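Local structure of cruciferin (Brassica napus, 3KGL) at residues Glu16-Glu24 with Asn200-Ile208; Asn218-Leu228 with Thr238-Gln246. The protein probably serves as a seed storage protein, an 11S globulin of the cupin family that acts as a nutrient reservoir. All coordinates share one frame; numbering follows the deposited sequence.

How the interactions relate
The two contacts follow each other along the chain, and interaction 1 closes before interaction 2 opens. Interaction 1 lays the loop 200-208 along strand 19-23, an outermost strand of its sheet within this chain; it is partly buried. Interaction 2 lies farther out, about 31 Å between its centre and that of the chain. It joins segments of helices 225-232 and 236-242 and is buried, partly by the second subunit, which interaction 1 touches less. In each, a glutamine reaches backbone atoms across the contact: Q203 bonds in both directions, whereas Q243 donates to one carbonyl. Histidine and tryptophan rings join the first; leucine, alanine and proline contacts serve the second. The two meet where N200 packs on N244.

Interaction 1 of 2, residues Glu16-Glu24 with Asn200-Ile208; sequences EPSHVLKAE and NNPQGQVWI
Q203 reaches strand 19-23 with its amide. With CG anti to the carbonyl carbon (chi1 -68°) and the chain extended beyond, the amide arrives at the strand backbone. NE2 donates to V20 O at 3.0 Å, and that oxygen lies close to the amide plane. OE1 accepts from K22 N at 3.1 Å, nearly along the C=O axis. Two bonds of opposite sense thus fix the rotation of the amide. The L21 side chain (chi1 -56°) serves two partners with its two branches. CD2 lies 3.5 Å from Q203 CD, and CD1 comes obliquely to the W207 ring, 3.8 Å from CZ3. The W207 indole NE1 bonds to P192 O. At the other end H19 turns one ring face to the loop. W207 CA sits over that face, 4.0 Å from the ring centroid, as a CH-pi contact. V206 CG2 packs on H19 CB at 3.6 Å, the two side chains running past each other in opposite directions. N201 OD1 accepts from Q203 N at 3.1 Å and so shapes the turn that carries the glutamine. This is an Asx turn overlapping a type I beta turn, on a loop that flanks an outer strand of the N-terminal cupin beta-sheet.

Interaction 2 of 2, residues Asn218-Leu228 with Thr238-Gln246; sequences NILNGFTPEVL and TAQQLQNQQ
Q243 lies against the 3-10 segment 220-222 and sends its amide toward the backbone there. The first torsion (chi1 -55°) sets CG beside the backbone N, and an extended chain carries the amide to L220. NE2 donates to L220 O at 3.3 Å, almost straight at 170°, and the oxygen lies in the amide plane. F223 N reaches L220 O from the opposite face, so this carbonyl has two donors. On the other side of the amide, OE1 is 3.5 Å from P225 CG, where the two side chains cross at about a right angle. With an alanine at Q243 the amide is gone, which would probably leave L220 O without its second donor and a gap beside P225. N221 ND2 comes 4.0 Å from Q243 CB. The two segments belong to a helical pair that projects from the cupin barrel and packs on the second subunit. N244 ND2 bonds to G429 O of the second subunit and to A198 O of its own chain. Between the helices, A239 CB meets L228 CB, and L228 CD2 passes obliquely to Q243 CG. N218 OD1 accepts from N221 N at 2.7 Å, an Asx motif. N218 ND2 gives a weak bond to L242 O and a further bond to A198 O. A water accepts from N218 N and donates to Q243 O.

Interaction 1 of 2, residues Glu16-Glu24 with Asn200-Ile208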
ATOM      1  N   GLU A  16      -1.249  12.250  25.971  1.00 22.05           N
ATOM      2  CA  GLU A  16      -2.521  11.875  26.551  1.00 16.07           C
ATOM      3  C   GLU A  16      -3.662  12.338  25.644  1.00 39.44           C
ATOM      4  O   GLU A  16      -3.433  13.047  24.666  1.00 31.80           O
ATOM      5  CB  GLU A  16      -2.652  12.488  27.938  1.00 48.31           C
ATOM      6  CG  GLU A  16      -1.512  12.155  28.874  1.00 39.97           C
ATOM      7  CD  GLU A  16      -1.586  12.909  30.196  1.00 86.82           C
ATOM      8  OE1 GLU A  16      -2.482  13.776  30.350  1.00 27.45           O
ATOM      9  OE2 GLU A  16      -0.741  12.630  31.080  1.00 61.63           O
ATOM     10  N   PRO A  17      -4.903  11.936  25.958  1.00 28.91           N
ATOM     11  CA  PRO A  17      -6.022  12.269  25.075  1.00 56.53           C
ATOM     12  C   PRO A  17      -6.152  13.761  24.808  1.00 23.80           C
ATOM     13  O   PRO A  17      -5.724  14.540  25.638  1.00 38.25           O
ATOM     14  CB  PRO A  17      -7.225  11.730  25.844  1.00 16.94           C
ATOM     15  CG  PRO A  17      -6.695  10.568  26.534  1.00 33.22           C
ATOM     16  CD  PRO A  17      -5.319  10.977  26.992  1.00 53.05           C
ATOM     17  N   SER A  18      -6.723  14.140  23.667  1.00 22.86           N
ATOM     18  CA  SER A  18      -6.824  15.550  23.290  1.00 37.68           C
ATOM     19  C   SER A  18      -8.251  16.019  23.129  1.00 32.50           C
ATOM     20  O   SER A  18      -8.483  17.209  22.928  1.00 50.26           O
ATOM     21  CB  SER A  18      -6.047  15.855  22.006  1.00 11.31           C
ATOM     22  OG  SER A  18      -4.649  15.751  22.238  1.00 60.64           O
ATOM     23  N   HIS A  19      -9.196  15.085  23.190  1.00 42.99           N
ATOM     24  CA  HIS A  19     -10.620  15.411  23.125  1.00 39.33           C
ATOM     25  C   HIS A  19     -11.322  14.349  23.941  1.00 57.60           C
ATOM     26  O   HIS A  19     -10.873  13.199  23.962  1.00 30.81           O
ATOM     27  CB  HIS A  19     -11.180  15.351  21.690  1.00 57.51           C
ATOM     28  CG  HIS A  19     -10.254  15.862  20.624  1.00 96.50           C
ATOM     29  ND1 HIS A  19     -10.379  17.121  20.071  1.00 32.73           N
ATOM     30  CD2 HIS A  19      -9.218  15.265  19.978  1.00 58.97           C
ATOM     31  CE1 HIS A  19      -9.442  17.285  19.149  1.00104.91           C
ATOM     32  NE2 HIS A  19      -8.726  16.175  19.073  1.00 65.35           N
ATOM     33  N   VAL A  20     -12.418  14.706  24.607  1.00 17.81           N
ATOM     34  CA  VAL A  20     -13.181  13.677  25.301  1.00 21.88           C
ATOM     35  C   VAL A  20     -14.670  13.699  24.976  1.00 30.20           C
ATOM     36  O   VAL A  20     -15.276  14.752  24.859  1.00 40.27           O
ATOM     37  CB  VAL A  20     -12.883  13.641  26.808  1.00 23.19           C
ATOM     38  CG1 VAL A  20     -13.962  12.871  27.566  1.00 21.73           C
ATOM     39  CG2 VAL A  20     -11.519  12.993  27.018  1.00 16.44           C
ATOM     40  N   LEU A  21     -15.235  12.519  24.763  1.00 34.74           N
ATOM     41  CA  LEU A  21     -16.652  12.392  24.474  1.00 38.86           C
ATOM     42  C   LEU A  21     -17.280  11.773  25.686  1.00 44.80           C
ATOM     43  O   LEU A  21     -17.139  10.569  25.937  1.00 24.10           O
ATOM     44  CB  LEU A  21     -16.897  11.515  23.252  1.00 35.71           C
ATOM     45  CG  LEU A  21     -16.166  12.013  22.012  1.00 32.54           C
ATOM     46  CD1 LEU A  21     -16.228  10.966  20.928  1.00 55.83           C
ATOM     47  CD2 LEU A  21     -16.787  13.309  21.560  1.00 38.17           C
ATOM     48  N   LYS A  22     -17.956  12.617  26.453  1.00 37.26           N
ATOM     49  CA  LYS A  22     -18.544  12.199  27.709  1.00 62.11           C
ATOM     50  C   LYS A  22     -19.923  11.629  27.434  1.00 30.26           C
ATOM     51  O   LYS A  22     -20.781  12.298  26.869  1.00 58.66           O
ATOM     52  CB  LYS A  22     -18.563  13.369  28.708  1.00 22.90           C
ATOM     53  CG  LYS A  22     -17.162  13.938  28.961  1.00 48.54           C
ATOM     54  CD  LYS A  22     -17.132  15.343  29.550  1.00 33.02           C
ATOM     55  CE  LYS A  22     -16.738  15.308  31.025  1.00 90.56           C
ATOM     56  NZ  LYS A  22     -15.938  16.504  31.448  1.00 54.44           N
ATOM     57  N   ALA A  23     -20.113  10.370  27.809  1.00 45.11           N
ATOM     58  CA  ALA A  23     -21.397   9.708  27.634  1.00 75.08           C
ATOM     59  C   ALA A  23     -22.058   9.374  28.970  1.00 46.40           C
ATOM     60  O   ALA A  23     -21.385   9.295  29.993  1.00 50.74           O
ATOM     61  CB  ALA A  23     -21.222   8.451  26.803  1.00 69.35           C
ATOM     62  N   GLU A  24     -23.375   9.178  28.929  1.00 41.13           N
ATOM     63  CA  GLU A  24     -24.180   8.718  30.067  1.00 47.40           C
ATOM     64  C   GLU A  24     -23.419   7.824  31.047  1.00 32.43           C
ATOM     65  O   GLU A  24     -23.404   8.093  32.244  1.00 70.76           O
ATOM     66  CB  GLU A  24     -25.456   8.011  29.556  1.00 36.80           C
ATOM     67  CG  GLU A  24     -26.309   7.283  30.604  1.00 23.28           C
ATOM     68  CD  GLU A  24     -27.713   6.909  30.102  1.00 47.58           C
ATOM     69  OE1 GLU A  24     -27.868   5.918  29.349  1.00 63.47           O
ATOM     70  OE2 GLU A  24     -28.680   7.601  30.480  1.00 51.72           O
ATOM     71  N   ASN A 200     -25.885   8.262  19.637  1.00 34.82           N
ATOM     72  CA  ASN A 200     -25.747   9.606  19.119  1.00 47.21           C
ATOM     73  C   ASN A 200     -24.481  10.221  19.733  1.00 40.92           C
ATOM     74  O   ASN A 200     -24.141   9.949  20.883  1.00 33.37           O
ATOM     75  CB  ASN A 200     -26.990  10.429  19.475  1.00 20.35           C
ATOM     76  CG  ASN A 200     -27.320  11.466  18.428  1.00 45.97           C
ATOM     77  OD1 ASN A 200     -27.057  11.265  17.248  1.00 55.50           O
ATOM     78  ND2 ASN A 200     -27.908  12.585  18.852  1.00 56.81           N
ATOM     79  N   ASN A 201     -23.759  11.021  18.963  1.00 43.48           N
ATOM     80  CA  ASN A 201     -22.701  11.838  19.546  1.00 43.85           C
ATOM     81  C   ASN A 201     -22.960  13.306  19.280  1.00 40.08           C
ATOM     82  O   ASN A 201     -22.677  13.796  18.190  1.00 39.35           O
ATOM     83  CB  ASN A 201     -21.328  11.471  18.991  1.00 27.87           C
ATOM     84  CG  ASN A 201     -20.243  12.391  19.496  1.00 32.71           C
ATOM     85  OD1 ASN A 201     -20.339  12.929  20.598  1.00 43.73           O
ATOM     86  ND2 ASN A 201     -19.199  12.579  18.697  1.00 27.75           N
ATOM     87  N   PRO A 202     -23.477  14.026  20.284  1.00 44.12           N
ATOM     88  CA  PRO A 202     -23.859  15.420  20.061  1.00 49.59           C
ATOM     89  C   PRO A 202     -22.628  16.317  19.944  1.00 36.91           C
ATOM     90  O   PRO A 202     -22.740  17.438  19.457  1.00 39.81           O
ATOM     91  CB  PRO A 202     -24.661  15.770  21.319  1.00 27.26           C
ATOM     92  CG  PRO A 202     -24.754  14.499  22.125  1.00 49.97           C
ATOM     93  CD  PRO A 202     -23.613  13.654  21.697  1.00 47.30           C
ATOM     94  N   GLN A 203     -21.472  15.818  20.370  1.00 29.26           N
ATOM     95  CA  GLN A 203     -20.230  16.577  20.305  1.00 20.06           C
ATOM     96  C   GLN A 203     -19.638  16.597  18.916  1.00 54.42           C
ATOM     97  O   GLN A 203     -18.881  17.513  18.570  1.00 34.87           O
ATOM     98  CB  GLN A 203     -19.199  15.978  21.240  1.00 45.13           C
ATOM     99  CG  GLN A 203     -19.519  16.127  22.709  1.00 50.45           C
ATOM    100  CD  GLN A 203     -18.319  15.792  23.549  1.00 55.44           C
ATOM    101  OE1 GLN A 203     -18.367  14.904  24.405  1.00 50.32           O
ATOM    102  NE2 GLN A 203     -17.212  16.479  23.283  1.00 38.34           N
ATOM    103  N   GLY A 204     -19.962  15.567  18.135  1.00 33.84           N
ATOM    104  CA  GLY A 204     -19.497  15.466  16.764  1.00 38.32           C
ATOM    105  C   GLY A 204     -18.071  14.970  16.625  1.00 54.08           C
ATOM    106  O   GLY A 204     -17.469  14.486  17.597  1.00 27.29           O
ATOM    107  N   GLN A 205     -17.527  15.099  15.415  1.00 19.25           N
ATOM    108  CA  GLN A 205     -16.232  14.499  15.089  1.00 40.25           C
ATOM    109  C   GLN A 205     -15.098  15.471  15.390  1.00 47.43           C
ATOM    110  O   GLN A 205     -14.384  15.943  14.499  1.00 24.55           O
ATOM    111  CB  GLN A 205     -16.211  14.035  13.636  1.00 19.12           C
ATOM    112  CG  GLN A 205     -17.554  13.508  13.191  1.00 45.90           C
ATOM    113  CD  GLN A 205     -17.546  12.976  11.777  1.00 44.67           C
ATOM    114  OE1 GLN A 205     -17.033  11.890  11.513  1.00 66.62           O
ATOM    115  NE2 GLN A 205     -18.135  13.729  10.861  1.00 47.15           N
ATOM    116  N   VAL A 206     -14.942  15.741  16.678  1.00 30.31           N
ATOM    117  CA  VAL A 206     -14.082  16.805  17.168  1.00 27.26           C
ATOM    118  C   VAL A 206     -12.615  16.488  16.947  1.00 27.16           C
ATOM    119  O   VAL A 206     -11.764  17.373  17.071  1.00 40.72           O
ATOM    120  CB  VAL A 206     -14.320  17.018  18.664  1.00 22.54           C
ATOM    121  CG1 VAL A 206     -15.785  17.309  18.927  1.00 15.44           C
ATOM    122  CG2 VAL A 206     -13.904  15.778  19.434  1.00 22.89           C
ATOM    123  N   TRP A 207     -12.336  15.226  16.623  1.00 21.65           N
ATOM    124  CA  TRP A 207     -10.971  14.739  16.401  1.00 32.42           C
ATOM    125  C   TRP A 207     -10.518  14.920  14.953  1.00 28.19           C
ATOM    126  O   TRP A 207      -9.342  14.755  14.650  1.00 59.20           O
ATOM    127  CB  TRP A 207     -10.835  13.272  16.825  1.00  8.63           C
ATOM    128  CG  TRP A 207     -11.777  12.348  16.103  1.00 35.83           C
ATOM    129  CD1 TRP A 207     -11.494  11.590  15.006  1.00 28.14           C
ATOM    130  CD2 TRP A 207     -13.160  12.090  16.422  1.00 64.41           C
ATOM    131  NE1 TRP A 207     -12.603  10.874  14.624  1.00 23.27           N
ATOM    132  CE2 TRP A 207     -13.637  11.158  15.474  1.00 34.33           C
ATOM    133  CE3 TRP A 207     -14.037  12.559  17.407  1.00 17.56           C
ATOM    134  CZ2 TRP A 207     -14.949  10.687  15.483  1.00 28.62           C
ATOM    135  CZ3 TRP A 207     -15.336  12.085  17.413  1.00 47.92           C
ATOM    136  CH2 TRP A 207     -15.780  11.160  16.453  1.00 30.82           C
ATOM    137  N   ILE A 208     -11.462  15.257  14.075  1.00 39.68           N
ATOM    138  CA  ILE A 208     -11.188  15.654  12.693  1.00 30.90           C
ATOM    139  C   ILE A 208     -11.227  17.188  12.587  1.00 26.65           C
ATOM    140  O   ILE A 208     -11.895  17.837  13.386  1.00120.63           O
ATOM    141  CB  ILE A 208     -12.234  15.031  11.746  1.00 33.59           C
ATOM    142  CG1 ILE A 208     -12.396  13.536  12.031  1.00 20.98           C
ATOM    143  CG2 ILE A 208     -11.857  15.243  10.301  1.00 53.04           C
ATOM    144  CD1 ILE A 208     -13.268  12.835  11.033  1.00 23.30           C
TER

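Interaction 2 of 2, residues Asn218-Leu228 with Thr238-Gln246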
ATOM      1  N   ASN A 218     -26.024   8.393  14.456  1.00 19.92           N
ATOM      2  CA  ASN A 218     -25.802   7.036  13.975  1.00 22.87           C
ATOM      3  C   ASN A 218     -26.125   6.917  12.500  1.00 31.79           C
ATOM      4  O   ASN A 218     -26.672   7.840  11.888  1.00 26.02           O
ATOM      5  CB  ASN A 218     -26.622   6.012  14.769  1.00 46.56           C
ATOM      6  CG  ASN A 218     -28.120   6.210  14.615  1.00 59.45           C
ATOM      7  OD1 ASN A 218     -28.620   6.401  13.505  1.00 34.90           O
ATOM      8  ND2 ASN A 218     -28.847   6.165  15.735  1.00 28.17           N
ATOM      9  N   ILE A 219     -25.785   5.769  11.935  1.00 35.86           N
ATOM     10  CA  ILE A 219     -25.984   5.536  10.512  1.00 39.43           C
ATOM     11  C   ILE A 219     -27.452   5.633  10.130  1.00 45.78           C
ATOM     12  O   ILE A 219     -27.796   6.291   9.144  1.00 23.83           O
ATOM     13  CB  ILE A 219     -25.449   4.175  10.106  1.00 13.92           C
ATOM     14  CG1 ILE A 219     -23.930   4.193  10.120  1.00 41.60           C
ATOM     15  CG2 ILE A 219     -25.946   3.801   8.741  1.00 63.04           C
ATOM     16  CD1 ILE A 219     -23.350   2.822   9.961  1.00 38.83           C
ATOM     17  N   LEU A 220     -28.311   4.993  10.927  1.00 29.00           N
ATOM     18  CA  LEU A 220     -29.767   5.013  10.718  1.00 31.76           C
ATOM     19  C   LEU A 220     -30.370   6.411  10.592  1.00 14.65           C
ATOM     20  O   LEU A 220     -31.306   6.606   9.835  1.00 33.28           O
ATOM     21  CB  LEU A 220     -30.479   4.229  11.817  1.00 15.57           C
ATOM     22  CG  LEU A 220     -30.517   2.701  11.674  1.00 33.60           C
ATOM     23  CD1 LEU A 220     -29.567   2.190  10.601  1.00 21.64           C
ATOM     24  CD2 LEU A 220     -30.234   2.013  13.004  1.00 26.64           C
ATOM     25  N   ASN A 221     -29.830   7.383  11.320  1.00 16.98           N
ATOM     26  CA  ASN A 221     -30.314   8.756  11.236  1.00 24.06           C
ATOM     27  C   ASN A 221     -30.275   9.357   9.828  1.00 30.24           C
ATOM     28  O   ASN A 221     -30.974  10.323   9.527  1.00 49.53           O
ATOM     29  CB  ASN A 221     -29.521   9.652  12.183  1.00 23.50           C
ATOM     30  CG  ASN A 221     -29.973  11.103  12.127  1.00 51.08           C
ATOM     31  OD1 ASN A 221     -29.295  11.955  11.537  1.00 22.68           O
ATOM     32  ND2 ASN A 221     -31.130  11.391  12.731  1.00 24.65           N
ATOM     33  N   GLY A 222     -29.454   8.787   8.961  1.00 32.42           N
ATOM     34  CA  GLY A 222     -29.197   9.396   7.669  1.00 44.49           C
ATOM     35  C   GLY A 222     -30.193   8.983   6.612  1.00 49.02           C
ATOM     36  O   GLY A 222     -30.224   9.541   5.520  1.00 47.25           O
ATOM     37  N   PHE A 223     -31.003   7.984   6.930  1.00 32.41           N
ATOM     38  CA  PHE A 223     -32.019   7.531   6.002  1.00 34.83           C
ATOM     39  C   PHE A 223     -33.346   8.114   6.439  1.00 29.11           C
ATOM     40  O   PHE A 223     -33.592   8.307   7.624  1.00 53.69           O
ATOM     41  CB  PHE A 223     -32.116   6.008   6.005  1.00 35.82           C
ATOM     42  CG  PHE A 223     -30.886   5.308   5.499  1.00 29.54           C
ATOM     43  CD1 PHE A 223     -30.602   5.265   4.150  1.00 19.79           C
ATOM     44  CD2 PHE A 223     -30.045   4.652   6.371  1.00 27.68           C
ATOM     45  CE1 PHE A 223     -29.493   4.597   3.685  1.00 21.92           C
ATOM     46  CE2 PHE A 223     -28.928   3.990   5.907  1.00 38.89           C
ATOM     47  CZ  PHE A 223     -28.655   3.964   4.561  1.00 42.19           C
ATOM     48  N   THR A 224     -34.213   8.393   5.484  1.00 51.06           N
ATOM     49  CA  THR A 224     -35.550   8.827   5.836  1.00 36.30           C
ATOM     50  C   THR A 224     -36.245   7.721   6.608  1.00 38.48           C
ATOM     51  O   THR A 224     -36.056   6.542   6.330  1.00 50.02           O
ATOM     52  CB  THR A 224     -36.367   9.195   4.597  1.00 49.64           C
ATOM     53  OG1 THR A 224     -36.421   8.077   3.701  1.00 39.56           O
ATOM     54  CG2 THR A 224     -35.722  10.375   3.891  1.00 35.90           C
ATOM     55  N   PRO A 225     -37.040   8.101   7.602  1.00 28.45           N
ATOM     56  CA  PRO A 225     -37.764   7.124   8.412  1.00 49.26           C
ATOM     57  C   PRO A 225     -38.587   6.156   7.555  1.00 46.28           C
ATOM     58  O   PRO A 225     -38.790   5.011   7.956  1.00 42.08           O
ATOM     59  CB  PRO A 225     -38.680   8.005   9.264  1.00 60.87           C
ATOM     60  CG  PRO A 225     -37.982   9.312   9.339  1.00 29.71           C
ATOM     61  CD  PRO A 225     -37.276   9.485   8.044  1.00 38.28           C
ATOM     62  N   GLU A 226     -39.045   6.608   6.391  1.00 19.59           N
ATOM     63  CA  GLU A 226     -39.884   5.787   5.525  1.00 51.80           C
ATOM     64  C   GLU A 226     -39.136   4.618   4.893  1.00 41.58           C
ATOM     65  O   GLU A 226     -39.585   3.479   4.970  1.00 47.11           O
ATOM     66  CB  GLU A 226     -40.549   6.634   4.441  1.00 38.79           C
ATOM     67  CG  GLU A 226     -40.038   8.070   4.375  1.00104.08           C
ATOM     68  CD  GLU A 226     -40.714   8.978   5.397  1.00126.03           C
ATOM     69  OE1 GLU A 226     -41.809   8.599   5.889  1.00 47.75           O
ATOM     70  OE2 GLU A 226     -40.159  10.067   5.700  1.00 81.19           O
ATOM     71  N   VAL A 227     -38.004   4.900   4.261  1.00 40.33           N
ATOM     72  CA  VAL A 227     -37.196   3.856   3.640  1.00 42.61           C
ATOM     73  C   VAL A 227     -36.760   2.846   4.714  1.00 43.16           C
ATOM     74  O   VAL A 227     -36.743   1.630   4.486  1.00 25.26           O
ATOM     75  CB  VAL A 227     -35.981   4.462   2.852  1.00 28.56           C
ATOM     76  CG1 VAL A 227     -35.179   5.401   3.731  1.00 70.91           C
ATOM     77  CG2 VAL A 227     -35.072   3.380   2.303  1.00 24.15           C
ATOM     78  N   LEU A 228     -36.440   3.365   5.893  1.00 36.96           N
ATOM     79  CA  LEU A 228     -35.985   2.543   7.000  1.00 21.86           C
ATOM     80  C   LEU A 228     -37.092   1.597   7.382  1.00 26.70           C
ATOM     81  O   LEU A 228     -36.843   0.432   7.656  1.00 31.03           O
ATOM     82  CB  LEU A 228     -35.639   3.430   8.190  1.00 35.30           C
ATOM     83  CG  LEU A 228     -34.335   3.196   8.943  1.00 18.34           C
ATOM     84  CD1 LEU A 228     -33.161   3.032   7.987  1.00 43.64           C
ATOM     85  CD2 LEU A 228     -34.103   4.373   9.830  1.00 25.30           C
ATOM     86  N   THR A 238     -41.810   3.787  14.619  1.00 63.56           N
ATOM     87  CA  THR A 238     -40.737   3.042  15.267  1.00 37.46           C
ATOM     88  C   THR A 238     -39.400   3.279  14.557  1.00 55.44           C
ATOM     89  O   THR A 238     -38.341   3.275  15.189  1.00 46.28           O
ATOM     90  CB  THR A 238     -41.058   1.534  15.279  1.00 44.71           C
ATOM     91  OG1 THR A 238     -42.404   1.341  15.722  1.00 68.95           O
ATOM     92  CG2 THR A 238     -40.102   0.755  16.191  1.00 10.84           C
ATOM     93  N   ALA A 239     -39.451   3.484  13.242  1.00 64.20           N
ATOM     94  CA  ALA A 239     -38.236   3.737  12.470  1.00 55.88           C
ATOM     95  C   ALA A 239     -37.628   5.068  12.882  1.00 54.93           C
ATOM     96  O   ALA A 239     -36.405   5.195  12.931  1.00 61.57           O
ATOM     97  CB  ALA A 239     -38.502   3.694  10.964  1.00 22.35           C
ATOM     98  N   GLN A 240     -38.479   6.048  13.189  1.00 31.31           N
ATOM     99  CA  GLN A 240     -38.011   7.316  13.760  1.00 45.86           C
ATOM    100  C   GLN A 240     -37.166   7.073  15.004  1.00 25.37           C
ATOM    101  O   GLN A 240     -36.097   7.655  15.166  1.00 62.85           O
ATOM    102  CB  GLN A 240     -39.185   8.229  14.122  1.00 53.58           C
ATOM    103  CG  GLN A 240     -39.523   9.294  13.087  1.00 42.33           C
ATOM    104  CD  GLN A 240     -41.024   9.520  12.951  1.00 51.20           C
ATOM    105  OE1 GLN A 240     -41.824   8.918  13.667  1.00 79.34           O
ATOM    106  NE2 GLN A 240     -41.409  10.380  12.021  1.00 42.40           N
ATOM    107  N   GLN A 241     -37.641   6.199  15.880  1.00 41.81           N
ATOM    108  CA  GLN A 241     -36.966   5.966  17.152  1.00 32.63           C
ATOM    109  C   GLN A 241     -35.582   5.418  16.978  1.00 27.09           C
ATOM    110  O   GLN A 241     -34.681   5.731  17.755  1.00 63.43           O
ATOM    111  CB  GLN A 241     -37.774   5.014  18.018  1.00 40.59           C
ATOM    112  CG  GLN A 241     -39.124   5.581  18.401  1.00 61.77           C
ATOM    113  CD  GLN A 241     -39.598   5.020  19.702  1.00 58.87           C
ATOM    114  OE1 GLN A 241     -40.572   4.270  19.748  1.00 62.58           O
ATOM    115  NE2 GLN A 241     -38.887   5.349  20.778  1.00 98.56           N
ATOM    116  N   LEU A 242     -35.421   4.581  15.963  1.00 39.67           N
ATOM    117  CA  LEU A 242     -34.138   3.971  15.667  1.00 26.15           C
ATOM    118  C   LEU A 242     -33.084   5.029  15.412  1.00 24.84           C
ATOM    119  O   LEU A 242     -31.921   4.829  15.720  1.00 40.06           O
ATOM    120  CB  LEU A 242     -34.272   3.071  14.447  1.00 39.76           C
ATOM    121  CG  LEU A 242     -35.161   1.866  14.707  1.00 42.69           C
ATOM    122  CD1 LEU A 242     -35.010   0.868  13.579  1.00 33.91           C
ATOM    123  CD2 LEU A 242     -34.777   1.245  16.044  1.00 16.47           C
ATOM    124  N   GLN A 243     -33.501   6.161  14.857  1.00 13.31           N
ATOM    125  CA  GLN A 243     -32.584   7.228  14.489  1.00 29.35           C
ATOM    126  C   GLN A 243     -32.000   8.044  15.656  1.00 31.97           C
ATOM    127  O   GLN A 243     -31.305   9.049  15.439  1.00 26.89           O
ATOM    128  CB  GLN A 243     -33.282   8.173  13.529  1.00 31.66           C
ATOM    129  CG  GLN A 243     -33.864   7.514  12.312  1.00 14.31           C
ATOM    130  CD  GLN A 243     -34.433   8.545  11.372  1.00 59.33           C
ATOM    131  OE1 GLN A 243     -35.415   9.225  11.691  1.00 51.53           O
ATOM    132  NE2 GLN A 243     -33.806   8.693  10.216  1.00 31.90           N
ATOM    133  N   ASN A 244     -32.286   7.617  16.880  1.00 25.10           N
ATOM    134  CA  ASN A 244     -31.888   8.343  18.071  1.00 24.46           C
ATOM    135  C   ASN A 244     -31.622   9.831  17.855  1.00 43.97           C
ATOM    136  O   ASN A 244     -30.582  10.357  18.265  1.00 33.38           O
ATOM    137  CB  ASN A 244     -30.653   7.699  18.674  1.00 30.90           C
ATOM    138  CG  ASN A 244     -30.987   6.574  19.590  1.00 41.11           C
ATOM    139  OD1 ASN A 244     -32.063   6.542  20.207  1.00 37.11           O
ATOM    140  ND2 ASN A 244     -30.059   5.634  19.706  1.00 21.84           N
ATOM    141  N   GLN A 245     -32.556  10.523  17.218  1.00 53.35           N
ATOM    142  CA  GLN A 245     -32.360  11.947  17.001  1.00 61.06           C
ATOM    143  C   GLN A 245     -32.478  12.689  18.313  1.00 45.82           C
ATOM    144  O   GLN A 245     -33.467  12.542  19.039  1.00 76.49           O
ATOM    145  CB  GLN A 245     -33.340  12.505  15.966  1.00 63.00           C
ATOM    146  CG  GLN A 245     -34.694  11.824  15.948  1.00106.96           C
ATOM    147  CD  GLN A 245     -35.444  12.079  14.654  1.00121.93           C
ATOM    148  OE1 GLN A 245     -36.632  11.768  14.533  1.00107.36           O
ATOM    149  NE2 GLN A 245     -34.746  12.650  13.673  1.00 75.56           N
ATOM    150  N   GLN A 246     -31.450  13.472  18.622  1.00 70.09           N
ATOM    151  CA  GLN A 246     -31.445  14.331  19.804  1.00 64.23           C
ATOM    152  C   GLN A 246     -31.083  13.588  21.101  1.00 45.75           C
ATOM    153  O   GLN A 246     -30.958  14.207  22.151  1.00 90.60           O
ATOM    154  CB  GLN A 246     -32.786  15.083  19.966  1.00 99.32           C
ATOM    155  CG  GLN A 246     -33.544  15.464  18.669  1.00107.35           C
ATOM    156  CD  GLN A 246     -32.672  16.129  17.598  1.00133.47           C
ATOM    157  OE1 GLN A 246     -31.633  16.721  17.897  1.00 59.22           O
ATOM    158  NE2 GLN A 246     -33.109  16.038  16.339  1.00 84.03           N
TER
HETATM  159  O   HOH W   1     -28.468   9.379  15.594  1.00 34.75           O